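P-granule scaffold (PDB 5W4A) serves as a scaffold of nematode germ granules (P granules), where it probably takes part in mRNA repression through RNA binding. Local coordinates at residues G13-F18 and L198-Q203; Y46-S51 and L168-Y173; E159-C164 and E191-N196. All coordinates share one frame; numbering follows the deposited sequence. Where two conformers were deposited one is given.

The three contacts show how a mostly helical domain ties chain ends and distant helices together. Contacts 1 and 3 both use helix 187-201, at successive places along it, with centres about 12 Å apart. The centre of contact 2, built on helix 169-179, lies about 10 Å from that of contact 1 and about 11 Å from that of contact 3. D171 joins contact 2 to contact 1 by a hydrogen bond from T16 OG1 to D171 OD1 (2.6 Å), while N196 ND2 of contact 3 reaches D169 OD2 at 2.9 Å. Contacts 2 and 3 alternate along the chain, and contact 1 closes a loop that encloses both.

Contact 1: G13-F18 and L198-Q203; sequences GIRTYF and LNRLDQ
R200 leaves its helix with CG beside the backbone N (chi1 -65°) and then bends twice more, at chi2 (-72°) and chi3, so that its guanidinium folds over G13. The carbonyl O of G13 lies over the centre of one face of that group, about 4.0 Å above its plane, and R200 NH2 comes to 3.8 Å from G13 CA. Further in, G13 O rests on the first carbon of the same side chain, R200 CB, at 3.5 Å. The carbonyl is therefore laid against the flat face and the aliphatic root of the arginine, not along any of its N-H directions. The apolar part of the contact is a single oblique meeting of branches, I14 CG1 against L201 CD2 at 4.0 Å.

The close approach of the backbones, 5.6 Å between G13 CA and R200 CA, is consistent with a glycine at this position. G13 follows strand 9-11 and leads into strand 14-16 of the small antiparallel hairpin, and its phi of 88° would press a side chain against the preceding carbonyl. Any CB would also sit near R200 O of the helix.

Charge is settled outside the pair. R200 NH2 makes a salt bridge to E10 on the partner strand of the hairpin, and R15 turns elsewhere, to E136 and the carbonyl of L166. R15 NE and R200 NH1 remain 5.7 Å apart, like charges whose mutual cost is likely to be eased by these acids. Between G13-F18 and L198-Q203 the chemistry is packing, with a salt bridge to the adjoining strand added: the end of helix 187-201 is held to the amino-terminal hairpin by shape and by the R200–E10 pair, with the carbonyl of G13 polarised, perhaps, by the cationic face above it.

Contact 2: Y46-S51 and L168-Y173; sequences YVFGAS and LDFDAY
V47 and Y173 bring the two backbones closest, with their CA atoms 8.3 Å apart, a spacing that is bridged by side chains and one water. V47 closes helix 42-47; two residues later G49, at a phi of 80°, ends it in a Schellman motif with G49 N bonded back to Y46 O. Facing this helix end is the first turn of helix 169-179, for which L168 is the N-cap.

Y173 points across the gap, with CG anti to the backbone N (chi1 -173°). The carbonyl O of V47 meets this ring at its edge, close to the ring plane, 3.6 Å from Y173 CE2. Beyond the edge a water completes the link: it donates to V47 O at 2.8 Å and lies 2.7 Å from Y173 OH, in the plane of the ring. The hydroxyl has a second, protein partner in R194 NE on helix 187-201. One turn before Y173 on helix 169-179, F170 presents CE1 to F48 CZ at 3.8 Å, the two side chains crossing at about a right angle. Their chi1 values differ: F170 carries its ring anti to the backbone N (174°), whereas F48 starts out pointing away and swings its ring back towards the other helix.

Each phenylalanine also enters a wider core, F48 against A26, L208 and I212, and F170 against L22, I14 and F197. The contact therefore pairs an apolar meeting of rings with a wet polar one. Near the end of its helix, the V47 carbonyl accepts a water proton, and the tyrosine that flanks it shares the same water; the hydroxyl of the buried Y173 is tied through the water to a helix end and directly to R194, which is likely to hold the far end of the ring in place.

Contact 3: E159-C164 and E191-N196; sequences ELSELC and EVIRDN
A helix-to-helix packing joint in the subunit's mostly helical body forms where helix 153-160 gives way to the 3-10 turn 162-164 and meets helix 187-201 through a single projecting isoleucine, I193. Its closest partner is C164, whose CA lies 7.3 Å from I193 CA. The sulfur is set down among three of the isoleucine's carbons: C164 SG is 3.7 Å from I193 CG1 and 4.0 Å from both I193 CG2 and I193 CD1. The chain of I193 is extended at chi2 (175°), and this carries CD1 onward past the sulfur to S161, where S161 OG stands 3.9 Å away.

That hydroxyl is not left to a methyl group alone: it is hydrogen-bonded to the carbonyl of F157, one turn back, in helix 153-160, so the oxygen can lie against the methyl while its polar bonding is met by F157 O. Were I193 cut back to an alanine, the C164 sulfur and the S161 hydroxyl would probably face a gap, because the carbons that touch both of them would be gone.

Several other elements close round this joint. A172 of helix 169-179 touches both I193 and C164, so that helix forms a third wall of the packing. L132 of the second subunit packs on C164 and on V192, and its carbonyl accepts a hydrogen bond from N196 ND2, while E162 forms a salt bridge with K131 of that subunit. The 3-10 turn and helix 187-201 are thus joined to each other right beside the dimer interface, with helix 136-148 lying against L160 and L163.

Contact 1: G13-F18 and L198-Q203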
loop_
_atom_site.group_PDB
_atom_site.type_symbol
_atom_site.label_atom_id
_atom_site.label_comp_id
_atom_site.label_asym_id
_atom_site.label_seq_id
_atom_site.Cartn_x
_atom_site.Cartn_y
_atom_site.Cartn_z
ATOM N N GLY C 13 -5.663 -13.111 -18.305
ATOM C CA GLY C 13 -5.452 -13.425 -16.903
ATOM C C GLY C 13 -4.148 -12.943 -16.303
ATOM O O GLY C 13 -3.933 -13.134 -15.097
ATOM N N ILE C 14 -3.260 -12.354 -17.086
ATOM C CA ILE C 14 -1.966 -11.904 -16.591
ATOM C C ILE C 14 -1.998 -10.372 -16.633
ATOM O O ILE C 14 -1.892 -9.765 -17.697
ATOM C CB ILE C 14 -0.779 -12.466 -17.380
ATOM C CG1 ILE C 14 -0.836 -14.012 -17.470
ATOM C CG2 ILE C 14 0.507 -12.003 -16.674
ATOM C CD1 ILE C 14 0.398 -14.659 -18.142
ATOM N N ARG C 15 -2.137 -9.753 -15.459
ATOM C CA ARG C 15 -2.126 -8.309 -15.287
ATOM C C ARG C 15 -0.713 -7.851 -14.914
ATOM O O ARG C 15 -0.088 -8.409 -13.998
ATOM C CB ARG C 15 -3.127 -7.953 -14.190
ATOM C CG ARG C 15 -3.172 -6.531 -13.771
ATOM C CD ARG C 15 -4.368 -6.381 -12.761
ATOM N NE ARG C 15 -4.295 -5.147 -12.028
ATOM C CZ ARG C 15 -4.848 -3.996 -12.369
ATOM N NH1 ARG C 15 -5.558 -3.863 -13.492
ATOM N NH2 ARG C 15 -4.689 -2.981 -11.564
ATOM N N THR C 16 -0.190 -6.874 -15.660
ATOM C CA THR C 16 1.222 -6.510 -15.558
ATOM C C THR C 16 1.447 -5.040 -15.898
ATOM O O THR C 16 0.774 -4.468 -16.746
ATOM C CB THR C 16 2.077 -7.428 -16.460
ATOM O OG1 THR C 16 3.468 -7.097 -16.301
ATOM C CG2 THR C 16 1.725 -7.324 -17.908
ATOM N N TYR C 17 2.386 -4.408 -15.176
ATOM C CA TYR C 17 2.965 -3.130 -15.589
ATOM C C TYR C 17 4.360 -3.342 -16.177
ATOM O O TYR C 17 4.654 -2.883 -17.289
ATOM C CB TYR C 17 3.037 -2.116 -14.415
ATOM C CG TYR C 17 3.789 -0.919 -14.867
ATOM C CD1 TYR C 17 3.237 -0.041 -15.801
ATOM C CD2 TYR C 17 5.104 -0.718 -14.466
ATOM C CE1 TYR C 17 3.965 0.991 -16.337
ATOM C CE2 TYR C 17 5.838 0.321 -14.977
ATOM C CZ TYR C 17 5.264 1.176 -15.911
ATOM O OH TYR C 17 5.965 2.220 -16.441
ATOM N N PHE C 18 5.217 -4.068 -15.452
ATOM C CA PHE C 18 6.650 -4.108 -15.760
ATOM C C PHE C 18 7.011 -5.119 -16.847
ATOM O O PHE C 18 8.088 -5.013 -17.437
ATOM C CB PHE C 18 7.447 -4.446 -14.494
ATOM C CG PHE C 18 7.499 -3.334 -13.476
ATOM C CD1 PHE C 18 6.625 -3.314 -12.394
ATOM C CD2 PHE C 18 8.440 -2.306 -13.595
ATOM C CE1 PHE C 18 6.678 -2.292 -11.465
ATOM C CE2 PHE C 18 8.498 -1.290 -12.658
ATOM C CZ PHE C 18 7.608 -1.269 -11.604
ATOM N N LEU C 198 -1.375 -17.534 -9.260
ATOM C CA LEU C 198 -1.982 -18.802 -9.698
ATOM C C LEU C 198 -3.516 -18.731 -9.682
ATOM O O LEU C 198 -4.187 -19.337 -10.544
ATOM C CB LEU C 198 -1.472 -19.962 -8.829
ATOM C CG LEU C 198 -0.013 -20.382 -8.990
ATOM C CD1 LEU C 198 0.504 -21.294 -7.905
ATOM C CD2 LEU C 198 0.147 -21.102 -10.364
ATOM N N ASN C 199 -4.108 -17.995 -8.739
ATOM C CA ASN C 199 -5.562 -17.897 -8.696
ATOM C C ASN C 199 -6.114 -17.271 -9.970
ATOM O O ASN C 199 -7.196 -17.648 -10.435
ATOM C CB ASN C 199 -5.999 -17.109 -7.454
ATOM C CG ASN C 199 -7.496 -16.865 -7.413
ATOM O OD1 ASN C 199 -8.281 -17.793 -7.221
ATOM N ND2 ASN C 199 -7.896 -15.617 -7.593
ATOM N N ARG C 200 -5.394 -16.316 -10.553
ATOM C CA ARG C 200 -5.811 -15.770 -11.826
ATOM C C ARG C 200 -5.499 -16.752 -12.948
ATOM O O ARG C 200 -6.325 -16.953 -13.844
ATOM C CB ARG C 200 -5.130 -14.431 -12.103
ATOM C CG ARG C 200 -5.491 -13.294 -11.145
ATOM C CD ARG C 200 -6.944 -12.754 -11.340
ATOM N NE ARG C 200 -7.336 -12.500 -12.733
ATOM C CZ ARG C 200 -7.151 -11.353 -13.402
ATOM N NH1 ARG C 200 -6.547 -10.294 -12.846
ATOM N NH2 ARG C 200 -7.580 -11.260 -14.654
ATOM N N LEU C 201 -4.325 -17.377 -12.916
ATOM C CA LEU C 201 -3.942 -18.294 -13.991
ATOM C C LEU C 201 -4.844 -19.502 -14.060
ATOM O O LEU C 201 -5.098 -20.035 -15.149
ATOM C CB LEU C 201 -2.524 -18.800 -13.785
ATOM C CG LEU C 201 -1.355 -18.002 -14.285
ATOM C CD1 LEU C 201 -0.137 -18.914 -14.143
ATOM C CD2 LEU C 201 -1.529 -17.543 -15.729
ATOM N N ASP C 202 -5.262 -20.015 -12.910
ATOM C CA ASP C 202 -6.094 -21.205 -12.939
ATOM C C ASP C 202 -7.328 -21.008 -13.821
ATOM O O ASP C 202 -7.871 -21.997 -14.322
ATOM C CB ASP C 202 -6.491 -21.594 -11.522
ATOM C CG ASP C 202 -5.363 -22.272 -10.757
ATOM O OD1 ASP C 202 -4.465 -22.912 -11.362
ATOM O OD2 ASP C 202 -5.400 -22.188 -9.510
ATOM N N GLN C 203 -7.763 -19.764 -14.058
ATOM C CA GLN C 203 -8.957 -19.500 -14.870
ATOM C C GLN C 203 -8.685 -19.271 -16.353
ATOM O O GLN C 203 -9.638 -19.287 -17.146
ATOM C CB GLN C 203 -9.701 -18.287 -14.317
ATOM C CG GLN C 203 -10.167 -18.489 -12.905
ATOM C CD GLN C 203 -11.133 -19.683 -12.765
ATOM O OE1 GLN C 203 -11.931 -19.968 -13.670
ATOM N NE2 GLN C 203 -11.055 -20.387 -11.632
#

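Contact 2: Y46-S51 and L168-Y173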
loop_
_atom_site.group_PDB
_atom_site.type_symbol
_atom_site.label_atom_id
_atom_site.label_comp_id
_atom_site.label_asym_id
_atom_site.label_seq_id
_atom_site.Cartn_x
_atom_site.Cartn_y
_atom_site.Cartn_z
ATOM N N TYR C 46 12.176 -19.877 -17.294
ATOM C CA TYR C 46 12.589 -19.809 -15.902
ATOM C C TYR C 46 11.475 -19.274 -15.013
ATOM O O TYR C 46 11.195 -19.830 -13.946
ATOM C CB TYR C 46 13.823 -18.935 -15.786
ATOM C CG TYR C 46 14.397 -18.865 -14.407
ATOM C CD1 TYR C 46 15.087 -19.944 -13.894
ATOM C CD2 TYR C 46 14.283 -17.721 -13.631
ATOM C CE1 TYR C 46 15.650 -19.901 -12.642
ATOM C CE2 TYR C 46 14.833 -17.664 -12.363
ATOM C CZ TYR C 46 15.525 -18.764 -11.874
ATOM O OH TYR C 46 16.104 -18.756 -10.617
ATOM N N VAL C 47 10.848 -18.164 -15.415
ATOM C CA VAL C 47 9.797 -17.556 -14.592
ATOM C C VAL C 47 8.658 -18.536 -14.301
ATOM O O VAL C 47 8.124 -18.579 -13.174
ATOM C CB VAL C 47 9.267 -16.290 -15.285
ATOM C CG1 VAL C 47 7.937 -15.867 -14.678
ATOM C CG2 VAL C 47 10.290 -15.170 -15.165
ATOM N N PHE C 48 8.243 -19.303 -15.309
ATOM C CA PHE C 48 7.076 -20.173 -15.227
ATOM C C PHE C 48 7.426 -21.573 -14.743
ATOM O O PHE C 48 6.555 -22.452 -14.739
ATOM C CB PHE C 48 6.352 -20.197 -16.584
ATOM C CG PHE C 48 5.528 -18.966 -16.806
ATOM C CD1 PHE C 48 6.070 -17.825 -17.386
ATOM C CD2 PHE C 48 4.220 -18.919 -16.361
ATOM C CE1 PHE C 48 5.301 -16.669 -17.513
ATOM C CE2 PHE C 48 3.469 -17.761 -16.466
ATOM C CZ PHE C 48 3.994 -16.652 -17.065
ATOM N N GLY C 49 8.680 -21.798 -14.361
ATOM C CA GLY C 49 9.073 -23.052 -13.745
ATOM C C GLY C 49 9.305 -24.184 -14.709
ATOM O O GLY C 49 9.369 -25.343 -14.273
ATOM N N ALA C 50 9.431 -23.890 -16.008
ATOM C CA ALA C 50 9.669 -24.912 -17.023
ATOM C C ALA C 50 11.126 -25.297 -17.140
ATOM O O ALA C 50 11.431 -26.355 -17.699
ATOM C CB ALA C 50 9.192 -24.424 -18.397
ATOM N N SER C 51 12.017 -24.444 -16.649
ATOM C CA SER C 51 13.451 -24.654 -16.672
ATOM C C SER C 51 14.037 -24.023 -15.418
ATOM O O SER C 51 13.531 -23.016 -14.921
ATOM C CB SER C 51 14.096 -24.038 -17.911
ATOM O OG SER C 51 15.508 -24.214 -17.862
ATOM N N LEU C 168 -0.862 -6.488 -9.068
ATOM C CA LEU C 168 0.322 -6.759 -9.883
ATOM C C LEU C 168 1.167 -7.871 -9.263
ATOM O O LEU C 168 2.402 -7.874 -9.359
ATOM C CB LEU C 168 1.123 -5.466 -10.085
ATOM C CG LEU C 168 0.420 -4.414 -10.949
ATOM C CD1 LEU C 168 1.202 -3.126 -10.963
ATOM C CD2 LEU C 168 0.169 -4.943 -12.374
ATOM N N ASP C 169 0.489 -8.873 -8.692
ATOM C CA ASP C 169 1.158 -10.058 -8.160
ATOM C C ASP C 169 2.090 -10.715 -9.171
ATOM O O ASP C 169 3.157 -11.201 -8.785
ATOM C CB ASP C 169 0.102 -11.051 -7.655
ATOM C CG ASP C 169 -0.907 -10.380 -6.748
ATOM O OD1 ASP C 169 -1.777 -9.636 -7.284
ATOM O OD2 ASP C 169 -0.777 -10.560 -5.513
ATOM N N PHE C 170 1.717 -10.749 -10.459
ATOM C CA PHE C 170 2.617 -11.304 -11.460
ATOM C C PHE C 170 3.969 -10.596 -11.449
ATOM O O PHE C 170 5.024 -11.239 -11.501
ATOM C CB PHE C 170 1.972 -11.199 -12.850
ATOM C CG PHE C 170 2.864 -11.599 -13.977
ATOM C CD1 PHE C 170 3.290 -12.929 -14.085
ATOM C CD2 PHE C 170 3.284 -10.684 -14.932
ATOM C CE1 PHE C 170 4.069 -13.330 -15.154
ATOM C CE2 PHE C 170 4.070 -11.099 -16.016
ATOM C CZ PHE C 170 4.464 -12.414 -16.102
ATOM N N ASP C 171 3.962 -9.271 -11.414
ATOM C CA ASP C 171 5.216 -8.534 -11.471
ATOM C C ASP C 171 6.036 -8.799 -10.215
ATOM O O ASP C 171 7.269 -8.964 -10.300
ATOM C CB ASP C 171 4.948 -7.038 -11.623
ATOM C CG ASP C 171 4.404 -6.649 -12.976
ATOM O OD1 ASP C 171 4.349 -7.531 -13.871
ATOM O OD2 ASP C 171 4.030 -5.453 -13.136
ATOM N N ALA C 172 5.381 -8.808 -9.046
ATOM C CA ALA C 172 6.099 -9.102 -7.811
ATOM C C ALA C 172 6.730 -10.478 -7.876
ATOM O O ALA C 172 7.883 -10.661 -7.458
ATOM C CB ALA C 172 5.160 -8.983 -6.605
ATOM N N TYR C 173 6.006 -11.444 -8.447
ATOM C CA TYR C 173 6.515 -12.811 -8.591
ATOM C C TYR C 173 7.709 -12.867 -9.535
ATOM O O TYR C 173 8.717 -13.517 -9.230
ATOM C CB TYR C 173 5.394 -13.736 -9.075
ATOM C CG TYR C 173 5.817 -15.186 -9.081
ATOM C CD1 TYR C 173 6.007 -15.854 -7.873
ATOM C CD2 TYR C 173 6.082 -15.852 -10.250
ATOM C CE1 TYR C 173 6.422 -17.154 -7.831
ATOM C CE2 TYR C 173 6.482 -17.219 -10.219
ATOM C CZ TYR C 173 6.652 -17.830 -9.000
ATOM O OH TYR C 173 7.081 -19.145 -8.877
HETATM O O HOH W 1 8.101 -20.395 -10.997
#

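Contact 3: E159-C164 and E191-N196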
loop_
_atom_site.group_PDB
_atom_site.type_symbol
_atom_site.label_atom_id
_atom_site.label_comp_id
_atom_site.label_asym_id
_atom_site.label_seq_id
_atom_site.Cartn_x
_atom_site.Cartn_y
_atom_site.Cartn_z
ATOM N N GLU C 159 9.183 -3.727 -0.421
ATOM C CA GLU C 159 8.632 -2.635 -1.227
ATOM C C GLU C 159 7.994 -3.161 -2.521
ATOM O O GLU C 159 6.901 -2.725 -2.899
ATOM C CB GLU C 159 9.707 -1.586 -1.532
ATOM C CG GLU C 159 10.251 -0.896 -0.272
ATOM C CD GLU C 159 9.202 -0.094 0.528
ATOM O OE1 GLU C 159 8.074 0.140 0.067
ATOM O OE2 GLU C 159 9.550 0.327 1.662
ATOM N N LEU C 160 8.636 -4.118 -3.191
ATOM C CA LEU C 160 8.028 -4.720 -4.384
ATOM C C LEU C 160 6.714 -5.426 -4.059
ATOM O O LEU C 160 5.818 -5.535 -4.912
ATOM C CB LEU C 160 9.006 -5.705 -5.013
ATOM C CG LEU C 160 10.168 -5.099 -5.772
ATOM C CD1 LEU C 160 11.267 -6.111 -6.039
ATOM C CD2 LEU C 160 9.666 -4.487 -7.083
ATOM N N SER C 161 6.587 -5.963 -2.847
ATOM C CA SER C 161 5.356 -6.628 -2.444
ATOM C C SER C 161 4.160 -5.687 -2.534
ATOM O O SER C 161 3.030 -6.152 -2.706
ATOM C CB SER C 161 5.476 -7.162 -1.013
ATOM O OG SER C 161 6.325 -8.316 -0.940
ATOM N N GLU C 162 4.395 -4.369 -2.453
ATOM C CA GLU C 162 3.294 -3.415 -2.573
ATOM C C GLU C 162 2.631 -3.497 -3.944
ATOM O O GLU C 162 1.480 -3.064 -4.093
ATOM C CB GLU C 162 3.795 -1.978 -2.317
ATOM C CG GLU C 162 4.229 -1.720 -0.875
ATOM C CD GLU C 162 3.081 -1.777 0.099
ATOM O OE1 GLU C 162 1.981 -1.243 -0.213
ATOM O OE2 GLU C 162 3.258 -2.437 1.145
ATOM N N LEU C 163 3.310 -4.090 -4.944
ATOM C CA LEU C 163 2.660 -4.298 -6.247
ATOM C C LEU C 163 1.392 -5.133 -6.119
ATOM O O LEU C 163 0.457 -4.968 -6.908
ATOM C CB LEU C 163 3.643 -4.965 -7.223
ATOM C CG LEU C 163 4.772 -4.054 -7.643
ATOM C CD1 LEU C 163 5.879 -4.880 -8.323
ATOM C CD2 LEU C 163 4.291 -2.916 -8.584
ATOM N N CYS C 164 1.339 -6.047 -5.138
ATOM C CA CYS C 164 0.169 -6.883 -4.937
ATOM C C CYS C 164 -1.053 -6.052 -4.571
ATOM O O CYS C 164 -2.167 -6.480 -4.848
ATOM C CB CYS C 164 0.446 -7.930 -3.868
ATOM S SG CYS C 164 1.840 -9.027 -4.306
ATOM N N GLU C 191 5.060 -17.428 -1.161
ATOM C CA GLU C 191 4.011 -18.402 -1.457
ATOM C C GLU C 191 2.641 -17.746 -1.616
ATOM O O GLU C 191 1.872 -18.122 -2.502
ATOM C CB GLU C 191 3.980 -19.498 -0.384
ATOM C CG GLU C 191 2.953 -20.552 -0.703
ATOM C CD GLU C 191 2.870 -21.654 0.336
ATOM O OE1 GLU C 191 3.042 -21.370 1.544
ATOM O OE2 GLU C 191 2.615 -22.806 -0.072
ATOM N N VAL C 192 2.313 -16.745 -0.784
ATOM C CA VAL C 192 1.054 -16.035 -0.938
ATOM C C VAL C 192 1.004 -15.291 -2.286
ATOM O O VAL C 192 -0.018 -15.307 -2.990
ATOM C CB VAL C 192 0.824 -15.073 0.247
ATOM C CG1 VAL C 192 -0.436 -14.247 0.007
ATOM C CG2 VAL C 192 0.758 -15.847 1.560
ATOM N N ILE C 193 2.090 -14.600 -2.652
ATOM C CA ILE C 193 2.154 -13.884 -3.920
ATOM C C ILE C 193 1.970 -14.853 -5.080
ATOM O O ILE C 193 1.200 -14.587 -6.009
ATOM C CB ILE C 193 3.481 -13.118 -4.052
ATOM C CG1 ILE C 193 3.565 -12.035 -2.980
ATOM C CG2 ILE C 193 3.617 -12.478 -5.443
ATOM C CD1 ILE C 193 4.882 -11.288 -2.933
ATOM N N ARG C 194 2.702 -15.957 -5.039
ATOM C CA ARG C 194 2.566 -16.998 -6.062
ATOM C C ARG C 194 1.128 -17.478 -6.155
ATOM O O ARG C 194 0.562 -17.592 -7.250
ATOM C CB ARG C 194 3.494 -18.151 -5.750
ATOM C CG ARG C 194 3.485 -19.284 -6.794
ATOM C CD ARG C 194 4.379 -20.439 -6.347
ATOM N NE ARG C 194 5.809 -20.110 -6.318
ATOM C CZ ARG C 194 6.578 -20.009 -5.220
ATOM N NH1 ARG C 194 6.091 -20.214 -3.995
ATOM N NH2 ARG C 194 7.866 -19.699 -5.351
ATOM N N ASP C 195 0.513 -17.767 -5.010
ATOM C CA ASP C 195 -0.858 -18.262 -5.016
ATOM C C ASP C 195 -1.847 -17.227 -5.534
ATOM O O ASP C 195 -2.799 -17.592 -6.230
ATOM C CB ASP C 195 -1.247 -18.754 -3.625
ATOM C CG ASP C 195 -0.617 -20.101 -3.289
ATOM O OD1 ASP C 195 -0.106 -20.785 -4.210
ATOM O OD2 ASP C 195 -0.607 -20.484 -2.094
ATOM N N ASN C 196 -1.642 -15.928 -5.235
ATOM C CA ASN C 196 -2.472 -14.875 -5.821
ATOM C C ASN C 196 -2.398 -14.896 -7.349
ATOM O O ASN C 196 -3.416 -14.788 -8.036
ATOM C CB ASN C 196 -2.046 -13.495 -5.326
ATOM C CG ASN C 196 -2.408 -13.256 -3.879
ATOM O OD1 ASN C 196 -3.138 -14.037 -3.230
ATOM N ND2 ASN C 196 -1.881 -12.149 -3.348
#